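Long-range contacts in chitosanase (Gynuella sunshinyii YC6258, PDB 6LWU), which probably hydrolyses the glycosidic bonds of chitosan, as a glycoside hydrolase of family 46 in the lysozyme clan: residues 23-28 and 41-46; 50-55 and 116-121. The protein carries 1 engineered substitution. All coordinates share one frame; numbering follows the deposited sequence.

Contact 1: 23-28 and 41-46; sequences PELQYG and AGRAGF. With GCS (2-amino-2-deoxy-beta-D-glucopyranose), chain D; GCS (2-amino-2-deoxy-beta-D-glucopyranose), chain B.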
ATOM      1  N   PRO A  23      11.467  -6.005   6.891  1.00 37.49           N
ATOM      2  CA  PRO A  23      11.721  -5.763   5.463  1.00 36.19           C
ATOM      3  C   PRO A  23      11.429  -6.967   4.571  1.00 36.45           C
ATOM      4  O   PRO A  23      11.342  -6.800   3.347  1.00 40.44           O
ATOM      5  CB  PRO A  23      13.209  -5.386   5.438  1.00 33.65           C
ATOM      6  CG  PRO A  23      13.796  -6.121   6.600  1.00 37.38           C
ATOM      7  CD  PRO A  23      12.703  -6.289   7.640  1.00 36.70           C
ATOM      8  N   GLU A  24      11.260  -8.163   5.129  1.00 37.24           N
ATOM      9  CA  GLU A  24      10.854  -9.323   4.340  1.00 39.15           C
ATOM     10  C   GLU A  24       9.364  -9.241   4.026  1.00 36.09           C
ATOM     11  O   GLU A  24       8.535  -9.203   4.940  1.00 38.86           O
ATOM     12  CB  GLU A  24      11.160 -10.613   5.094  1.00 43.46           C
ATOM     13  CG  GLU A  24      12.614 -10.796   5.486  1.00 49.70           C
ATOM     14  CD  GLU A  24      12.813 -12.023   6.366  1.00 66.92           C
ATOM     15  OE1 GLU A  24      11.812 -12.714   6.659  1.00 70.02           O
ATOM     16  OE2 GLU A  24      13.966 -12.297   6.767  1.00 74.42           O
ATOM     17  N   LEU A  25       9.027  -9.229   2.740  1.00 30.03           N
ATOM     18  CA  LEU A  25       7.636  -9.121   2.323  1.00 34.05           C
ATOM     19  C   LEU A  25       6.801 -10.259   2.901  1.00 38.74           C
ATOM     20  O   LEU A  25       7.192 -11.430   2.856  1.00 38.51           O
ATOM     21  CB  LEU A  25       7.542  -9.124   0.799  1.00 31.21           C
ATOM     22  CG  LEU A  25       8.206  -7.979   0.035  1.00 32.00           C
ATOM     23  CD1 LEU A  25       7.387  -7.699  -1.182  1.00 33.48           C
ATOM     24  CD2 LEU A  25       8.319  -6.727   0.874  1.00 32.62           C
ATOM     25  N   GLN A  26       5.636  -9.916   3.438  1.00 35.12           N
ATOM     26  CA  GLN A  26       4.808 -10.902   4.132  1.00 38.54           C
ATOM     27  C   GLN A  26       3.719 -11.431   3.197  1.00 35.58           C
ATOM     28  O   GLN A  26       2.541 -11.065   3.277  1.00 36.42           O
ATOM     29  CB  GLN A  26       4.227 -10.294   5.400  1.00 32.83           C
ATOM     30  CG  GLN A  26       5.297  -9.932   6.400  1.00 32.76           C
ATOM     31  CD  GLN A  26       6.061 -11.138   6.882  1.00 37.13           C
ATOM     32  OE1 GLN A  26       5.509 -12.017   7.547  1.00 45.08           O
ATOM     33  NE2 GLN A  26       7.339 -11.198   6.542  1.00 41.18           N
ATOM     34  N   TYR A  27       4.140 -12.318   2.291  1.00 31.35           N
ATOM     35  CA  TYR A  27       3.186 -12.915   1.359  1.00 29.73           C
ATOM     36  C   TYR A  27       2.160 -13.772   2.101  1.00 30.64           C
ATOM     37  O   TYR A  27       0.975 -13.774   1.749  1.00 29.81           O
ATOM     38  CB  TYR A  27       3.923 -13.742   0.303  1.00 31.29           C
ATOM     39  CG  TYR A  27       4.686 -12.954  -0.760  1.00 27.56           C
ATOM     40  CD1 TYR A  27       4.047 -12.459  -1.893  1.00 25.34           C
ATOM     41  CD2 TYR A  27       6.056 -12.749  -0.643  1.00 29.65           C
ATOM     42  CE1 TYR A  27       4.748 -11.751  -2.865  1.00 25.09           C
ATOM     43  CE2 TYR A  27       6.772 -12.049  -1.608  1.00 29.14           C
ATOM     44  CZ  TYR A  27       6.115 -11.549  -2.718  1.00 29.83           C
ATOM     45  OH  TYR A  27       6.840 -10.847  -3.678  1.00 25.43           O
ATOM     46  N   GLY A  28       2.592 -14.486   3.150  1.00 31.26           N
ATOM     47  CA  GLY A  28       1.750 -15.391   3.915  1.00 27.95           C
ATOM     48  C   GLY A  28       0.917 -14.769   5.017  1.00 35.06           C
ATOM     49  O   GLY A  28       0.160 -15.469   5.694  1.00 33.70           O
ATOM     50  N   ALA A  41      -4.608  -9.581   3.751  1.00 29.51           N
ATOM     51  CA  ALA A  41      -3.595 -10.585   3.425  1.00 31.13           C
ATOM     52  C   ALA A  41      -2.549 -10.076   2.433  1.00 32.89           C
ATOM     53  O   ALA A  41      -2.807  -9.198   1.601  1.00 25.27           O
ATOM     54  CB  ALA A  41      -4.223 -11.850   2.832  1.00 26.33           C
ATOM     55  N   GLY A  42      -1.367 -10.680   2.516  1.00 30.70           N
ATOM     56  CA  GLY A  42      -0.373 -10.547   1.481  1.00 28.03           C
ATOM     57  C   GLY A  42       0.539  -9.355   1.651  1.00 31.21           C
ATOM     58  O   GLY A  42       0.510  -8.614   2.640  1.00 31.63           O
ATOM     59  N   ARG A  43       1.355  -9.158   0.611  1.00 32.30           N
ATOM     60  CA  ARG A  43       2.422  -8.164   0.668  1.00 29.16           C
ATOM     61  C   ARG A  43       1.887  -6.739   0.659  1.00 23.23           C
ATOM     62  O   ARG A  43       2.505  -5.860   1.259  1.00 23.80           O
ATOM     63  CB  ARG A  43       3.375  -8.375  -0.498  1.00 29.28           C
ATOM     64  CG  ARG A  43       2.675  -8.460  -1.836  1.00 27.27           C
ATOM     65  CD  ARG A  43       3.695  -8.370  -2.957  1.00 30.66           C
ATOM     66  NE  ARG A  43       4.470  -7.145  -2.857  1.00 28.36           N
ATOM     67  CZ  ARG A  43       5.423  -6.787  -3.705  1.00 29.70           C
ATOM     68  NH1 ARG A  43       5.733  -7.578  -4.715  1.00 28.39           N
ATOM     69  NH2 ARG A  43       6.082  -5.639  -3.525  1.00 29.09           N
ATOM     70  N   ALA A  44       0.764  -6.491  -0.017  1.00 25.15           N
ATOM     71  CA  ALA A  44       0.139  -5.176  -0.107  1.00 22.87           C
ATOM     72  C   ALA A  44      -1.148  -5.095   0.698  1.00 28.08           C
ATOM     73  O   ALA A  44      -1.901  -4.116   0.561  1.00 25.12           O
ATOM     74  CB  ALA A  44      -0.163  -4.827  -1.564  1.00 21.91           C
ATOM     75  N   GLY A  45      -1.438  -6.113   1.506  1.00 25.68           N
ATOM     76  CA  GLY A  45      -2.653  -6.125   2.297  1.00 27.75           C
ATOM     77  C   GLY A  45      -3.918  -6.181   1.464  1.00 29.63           C
ATOM     78  O   GLY A  45      -4.762  -5.274   1.523  1.00 29.27           O
ATOM     79  N   PHE A  46      -4.043  -7.232   0.658  1.00 24.65           N
ATOM     80  CA  PHE A  46      -5.267  -7.435  -0.092  1.00 27.29           C
ATOM     81  C   PHE A  46      -6.396  -7.735   0.883  1.00 30.51           C
ATOM     82  O   PHE A  46      -6.182  -8.268   1.979  1.00 27.38           O
ATOM     83  CB  PHE A  46      -5.089  -8.561  -1.115  1.00 29.10           C
ATOM     84  CG  PHE A  46      -3.785  -8.488  -1.874  1.00 21.09           C
ATOM     85  CD1 PHE A  46      -3.643  -7.628  -2.947  1.00 22.31           C
ATOM     86  CD2 PHE A  46      -2.707  -9.272  -1.500  1.00 22.08           C
ATOM     87  CE1 PHE A  46      -2.433  -7.544  -3.650  1.00 25.11           C
ATOM     88  CE2 PHE A  46      -1.492  -9.210  -2.186  1.00 25.22           C
ATOM     89  CZ  PHE A  46      -1.353  -8.338  -3.269  1.00 23.42           C
TER
HETATM   90  C1  GCS D 305      -4.691  -1.958   6.101  1.00 44.91           C
HETATM   91  C2  GCS D 305      -4.886  -0.678   5.598  1.00 34.36           C
HETATM   92  C3  GCS D 305      -5.717  -0.281   4.160  1.00 39.16           C
HETATM   93  C4  GCS D 305      -4.801  -1.410   3.290  1.00 34.26           C
HETATM   94  C5  GCS D 305      -4.030  -2.584   3.832  1.00 35.93           C
HETATM   95  C6  GCS D 305      -2.679  -2.653   3.439  1.00 39.07           C
HETATM   96  N2  GCS D 305      -5.461   0.121   6.375  1.00 38.03           N
HETATM   97  O1  GCS D 305      -4.089  -2.023   7.244  1.00 45.47           O
HETATM   98  O3  GCS D 305      -5.226   0.661   4.127  1.00 48.52           O
HETATM   99  O4  GCS D 305      -5.646  -2.075   2.526  1.00 34.11           O
HETATM  100  O5  GCS D 305      -3.935  -2.870   5.217  1.00 52.45           O
HETATM  101  O6  GCS D 305      -1.644  -1.850   3.807  1.00 37.80           O
HETATM  102  C1  GCS B   1      -6.089  -1.417   1.190  1.00 27.33           C
HETATM  103  C2  GCS B   1      -6.758  -2.188   0.078  1.00 31.91           C
HETATM  104  C3  GCS B   1      -7.221  -1.375  -1.082  1.00 31.93           C
HETATM  105  C4  GCS B   1      -8.263  -0.358  -0.639  1.00 33.54           C
HETATM  106  C5  GCS B   1      -7.644   0.263   0.609  1.00 30.87           C
HETATM  107  C6  GCS B   1      -8.461   1.252   1.378  1.00 28.16           C
HETATM  108  N2  GCS B   1      -5.877  -3.200  -0.321  1.00 19.73           N
HETATM  109  O3  GCS B   1      -7.790  -2.313  -1.888  1.00 28.96           O
HETATM  110  O4  GCS B   1      -8.574   0.653  -1.595  1.00 31.40           O
HETATM  111  O5  GCS B   1      -7.148  -0.448   1.701  1.00 27.70           O
HETATM  112  O6  GCS B   1      -9.853   1.261   1.204  1.00 27.30           O

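Contact 2: 50-55 and 116-121; sequences TGDMLE and ELYFQP. With GCS (2-amino-2-deoxy-beta-D-glucopyranose), chain B.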
ATOM      1  N   THR A  50     -12.394  -5.102  -0.294  1.00 29.62           N
ATOM      2  CA  THR A  50     -11.948  -4.146  -1.336  1.00 35.08           C
ATOM      3  C   THR A  50     -11.790  -4.734  -2.736  1.00 31.68           C
ATOM      4  O   THR A  50     -11.434  -3.988  -3.624  1.00 30.69           O
ATOM      5  CB  THR A  50     -10.806  -3.272  -0.813  1.00 31.74           C
ATOM      6  OG1 THR A  50      -9.831  -4.070  -0.162  1.00 29.72           O
ATOM      7  CG2 THR A  50     -11.292  -2.248   0.180  1.00 29.53           C
ATOM      8  N   GLY A  51     -12.024  -6.026  -2.912  1.00 33.41           N
ATOM      9  CA  GLY A  51     -11.940  -6.655  -4.241  1.00 27.95           C
ATOM     10  C   GLY A  51     -10.515  -6.946  -4.635  1.00 36.15           C
ATOM     11  O   GLY A  51     -10.275  -7.224  -5.762  1.00 37.10           O
ATOM     12  N   ASP A  52      -9.639  -6.947  -3.653  1.00 40.32           N
ATOM     13  CA  ASP A  52      -8.182  -7.064  -3.766  1.00 38.02           C
ATOM     14  C   ASP A  52      -7.821  -8.528  -3.761  1.00 31.37           C
ATOM     15  O   ASP A  52      -7.234  -8.999  -4.699  1.00 30.13           O
ATOM     16  CB  ASP A  52      -7.612  -6.413  -2.503  1.00 34.04           C
ATOM     17  CG  ASP A  52      -6.673  -5.307  -2.847  1.00 35.17           C
ATOM     18  OD1 ASP A  52      -6.761  -4.877  -3.917  1.00 47.98           O
ATOM     19  OD2 ASP A  52      -5.856  -4.967  -2.082  1.00 32.96           O
ATOM     20  N   MET A  53      -8.181  -9.144  -2.657  1.00 31.80           N
ATOM     21  CA  MET A  53      -8.014 -10.577  -2.400  1.00 35.97           C
ATOM     22  C   MET A  53      -8.755 -11.371  -3.478  1.00 32.06           C
ATOM     23  O   MET A  53      -8.251 -12.395  -3.830  1.00 31.34           O
ATOM     24  CB  MET A  53      -8.541 -10.857  -1.001  1.00 36.78           C
ATOM     25  CG  MET A  53      -9.072 -12.209  -0.812  1.00 37.08           C
ATOM     26  SD  MET A  53      -9.343 -12.457   0.888  1.00 34.27           S
ATOM     27  CE  MET A  53      -7.786 -11.997   1.611  1.00 24.18           C
ATOM     28  N   LEU A  54      -9.851 -10.854  -4.024  1.00 30.68           N
ATOM     29  CA  LEU A  54     -10.561 -11.567  -5.081  1.00 36.72           C
ATOM     30  C   LEU A  54      -9.726 -11.623  -6.355  1.00 34.57           C
ATOM     31  O   LEU A  54      -9.574 -12.691  -6.959  1.00 32.47           O
ATOM     32  CB  LEU A  54     -11.919 -10.913  -5.354  1.00 33.03           C
ATOM     33  CG  LEU A  54     -12.716 -11.540  -6.502  1.00 33.50           C
ATOM     34  CD1 LEU A  54     -13.358 -12.872  -6.080  1.00 35.12           C
ATOM     35  CD2 LEU A  54     -13.749 -10.575  -7.090  1.00 30.42           C
ATOM     36  N   GLU A  55      -9.162 -10.485  -6.773  1.00 33.69           N
ATOM     37  CA  GLU A  55      -8.422 -10.475  -8.027  1.00 34.72           C
ATOM     38  C   GLU A  55      -7.227 -11.413  -7.962  1.00 32.34           C
ATOM     39  O   GLU A  55      -6.931 -12.112  -8.933  1.00 30.55           O
ATOM     40  CB  GLU A  55      -7.977  -9.061  -8.381  1.00 30.38           C
ATOM     41  CG  GLU A  55      -7.486  -8.953  -9.825  1.00 36.39           C
ATOM     42  CD  GLU A  55      -6.822  -7.623 -10.135  1.00 37.10           C
ATOM     43  OE1 GLU A  55      -6.033  -7.562 -11.098  1.00 41.84           O
ATOM     44  OE2 GLU A  55      -7.094  -6.632  -9.423  1.00 42.84           O
ATOM     45  N   GLU A 116       0.091  -3.982 -11.032  1.00 28.18           N
ATOM     46  CA  GLU A 116      -1.033  -3.529 -11.878  1.00 33.25           C
ATOM     47  C   GLU A 116      -1.942  -2.532 -11.160  1.00 31.79           C
ATOM     48  O   GLU A 116      -2.331  -1.593 -11.748  1.00 34.92           O
ATOM     49  CB  GLU A 116      -1.772  -4.777 -12.338  1.00 39.93           C
ATOM     50  CG  GLU A 116      -2.988  -4.517 -13.185  1.00 52.26           C
ATOM     51  CD  GLU A 116      -4.246  -5.172 -12.657  1.00 55.59           C
ATOM     52  OE1 GLU A 116      -4.214  -5.609 -11.532  1.00 49.15           O
ATOM     53  OE2 GLU A 116      -5.243  -5.220 -13.380  1.00 57.19           O
ATOM     54  N   LEU A 117      -2.247  -2.773  -9.910  1.00 34.33           N
ATOM     55  CA  LEU A 117      -3.162  -1.927  -9.111  1.00 28.32           C
ATOM     56  C   LEU A 117      -2.433  -0.777  -8.421  1.00 30.96           C
ATOM     57  O   LEU A 117      -2.968   0.305  -8.387  1.00 32.33           O
ATOM     58  CB  LEU A 117      -3.744  -2.804  -8.001  1.00 26.43           C
ATOM     59  CG  LEU A 117      -4.915  -3.721  -8.321  1.00 33.24           C
ATOM     60  CD1 LEU A 117      -5.577  -4.169  -7.044  1.00 24.26           C
ATOM     61  CD2 LEU A 117      -5.921  -3.064  -9.227  1.00 33.36           C
ATOM     62  N   TYR A 118      -1.246  -1.034  -7.909  1.00 28.41           N
ATOM     63  CA  TYR A 118      -0.593  -0.037  -7.045  1.00 23.06           C
ATOM     64  C   TYR A 118       0.646   0.643  -7.625  1.00 28.46           C
ATOM     65  O   TYR A 118       0.610   1.847  -7.678  1.00 24.48           O
ATOM     66  CB  TYR A 118      -0.332  -0.685  -5.692  1.00 20.42           C
ATOM     67  CG  TYR A 118      -1.607  -1.201  -5.099  1.00 32.19           C
ATOM     68  CD1 TYR A 118      -2.720  -0.391  -5.057  1.00 23.56           C
ATOM     69  CD2 TYR A 118      -1.717  -2.497  -4.644  1.00 27.73           C
ATOM     70  CE1 TYR A 118      -3.918  -0.853  -4.581  1.00 28.39           C
ATOM     71  CE2 TYR A 118      -2.899  -2.960  -4.113  1.00 28.15           C
ATOM     72  CZ  TYR A 118      -4.000  -2.137  -4.103  1.00 29.50           C
ATOM     73  OH  TYR A 118      -5.174  -2.560  -3.622  1.00 25.98           O
ATOM     74  N   PHE A 119       1.659  -0.112  -8.042  1.00 26.71           N
ATOM     75  CA  PHE A 119       2.918   0.516  -8.435  1.00 28.46           C
ATOM     76  C   PHE A 119       2.771   1.300  -9.733  1.00 28.45           C
ATOM     77  O   PHE A 119       3.103   2.493  -9.786  1.00 27.44           O
ATOM     78  CB  PHE A 119       4.042  -0.507  -8.575  1.00 29.76           C
ATOM     79  CG  PHE A 119       5.373   0.135  -8.839  1.00 33.16           C
ATOM     80  CD1 PHE A 119       6.054   0.791  -7.813  1.00 30.16           C
ATOM     81  CD2 PHE A 119       5.915   0.156 -10.122  1.00 31.68           C
ATOM     82  CE1 PHE A 119       7.270   1.415  -8.053  1.00 32.50           C
ATOM     83  CE2 PHE A 119       7.126   0.779 -10.367  1.00 28.73           C
ATOM     84  CZ  PHE A 119       7.806   1.411  -9.333  1.00 27.68           C
ATOM     85  N   GLN A 120       2.280   0.656 -10.789  1.00 25.39           N
ATOM     86  CA  GLN A 120       2.159   1.367 -12.058  1.00 29.05           C
ATOM     87  C   GLN A 120       1.258   2.588 -11.945  1.00 33.14           C
ATOM     88  O   GLN A 120       1.685   3.677 -12.367  1.00 34.43           O
ATOM     89  CB  GLN A 120       1.705   0.409 -13.168  1.00 32.45           C
ATOM     90  CG  GLN A 120       2.744  -0.650 -13.570  1.00 27.01           C
ATOM     91  CD  GLN A 120       4.045  -0.040 -14.049  1.00 39.58           C
ATOM     92  OE1 GLN A 120       4.057   1.076 -14.575  1.00 37.70           O
ATOM     93  NE2 GLN A 120       5.156  -0.772 -13.876  1.00 40.81           N
ATOM     94  N   PRO A 121       0.048   2.509 -11.377  1.00 32.60           N
ATOM     95  CA  PRO A 121      -0.755   3.736 -11.235  1.00 30.62           C
ATOM     96  C   PRO A 121      -0.084   4.829 -10.410  1.00 32.72           C
ATOM     97  O   PRO A 121      -0.144   6.007 -10.795  1.00 31.49           O
ATOM     98  CB  PRO A 121      -2.041   3.220 -10.575  1.00 33.05           C
ATOM     99  CG  PRO A 121      -2.140   1.831 -11.044  1.00 28.42           C
ATOM    100  CD  PRO A 121      -0.741   1.315 -11.032  1.00 27.25           C
TER
HETATM  101  C1  GCS B   1      -6.089  -1.417   1.190  1.00 27.33           C
HETATM  102  C2  GCS B   1      -6.758  -2.188   0.078  1.00 31.91           C
HETATM  103  C3  GCS B   1      -7.221  -1.375  -1.082  1.00 31.93           C
HETATM  104  C4  GCS B   1      -8.263  -0.358  -0.639  1.00 33.54           C
HETATM  105  C5  GCS B   1      -7.644   0.263   0.609  1.00 30.87           C
HETATM  106  C6  GCS B   1      -8.461   1.252   1.378  1.00 28.16           C
HETATM  107  N2  GCS B   1      -5.877  -3.200  -0.321  1.00 19.73           N
HETATM  108  O3  GCS B   1      -7.790  -2.313  -1.888  1.00 28.96           O
HETATM  109  O4  GCS B   1      -8.574   0.653  -1.595  1.00 31.40           O
HETATM  110  O5  GCS B   1      -7.148  -0.448   1.701  1.00 27.70           O
HETATM  111  O6  GCS B   1      -9.853   1.261   1.204  1.00 27.30           O

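Contact 1: 23-28 and 41-46
Two loops come together where Y27 lies beside G42, their CA atoms 4.3 Å apart, and the CA-H of G42 points at Y27 O in a nearly straight C-H···O contact (161° at the hydrogen). The second loop is the turn between strands 39-41 and 46-47, closed by a G1 beta bulge in which G45 and F46 both face A41. Positive phi suits G42 and G45. A CB on G42 would strike the ring of F46, and one on G45 would strike C6 of the chain D glucosamine. R43 carries the side-chain contact. With chi1 at 51° and a bend at chi3, its guanidinium comes beneath L25 CD1, which lies over one face, toward the rim, 3.3 Å from R43 CZ. An aliphatic leucine suits this face because it leaves the nitrogens available to acids. Y27 runs alongside in the same direction, its CE1 3.5 Å from R43 CD and its ring plane 76° from the guanidinium. The Y27 hydroxyl and R43 NH1 share one acceptor, D111 OD1 on helix 104-128, which fixes the polar ends of both. On the bulge itself, G45 O accepts a hydrogen bond from N2 of the chain B glucosamine at 3.0 Å.

Contact 2: 50-55 and 116-121
D52 and Y118 approach from opposite directions between helix 52-63 and helix 104-128, carboxylate and ring planes 68° apart, beside the bound chain B glucosamine in the substrate cleft. The Y118 hydroxyl donates to D52 OD1 at 2.8 Å, on the syn side of the carboxylate and 16° out of its plane, while D52 OD2 lies at the edge of the ring. This is the tight part: Y118 is buried against helix 134-147, and L117 CB covers the centre of one ring face. L117 also brings CD1 to 3.4 Å from D52 OD1, an apolar neighbour for the carboxylate. The sugar's N2 donates to D52 OD2, although the modelled 2.5 Å is so short that the exact length is doubtful; the bond from N2 to Y118 OH is weak. An alanine in place of D52 would probably cost the sugar's amino group its carboxylate partner and the Y118 hydroxyl the acceptor that fixes its rotation. One helical turn on, the contact loosens towards solvent. E55 stretches out, CG anti to the backbone N (chi1 -167°), until its OE1 is 2.7 Å from OE1 of the exposed E116. R59 forms a salt bridge with E55 and a long, weak ion pair with E116, which probably eases the crowding of the two acids. An aspartate facing the 2-amino group is consistent with a site that selects glucosamine units.

Contact 1 is a surface contact between two loops, whereas contact 2 is partly buried and joins two helices across the cleft. Both draw on helix 104-128, which supplies one side of contact 2 but only backs contact 1 from outside its segments. Their chemistry differs accordingly: a leucine over and a tyrosine alongside an arginine at 23-28 and 41-46, against a tyrosine hydroxyl bonded to one carboxylate, with a separate pair of glutamates toward solvent, at 50-55 and 116-121. The two join directly, since F46 CA packs 3.2 Å from D52 OD2. They also converge on one sugar, contact 1 through backbone and contact 2 through side chains.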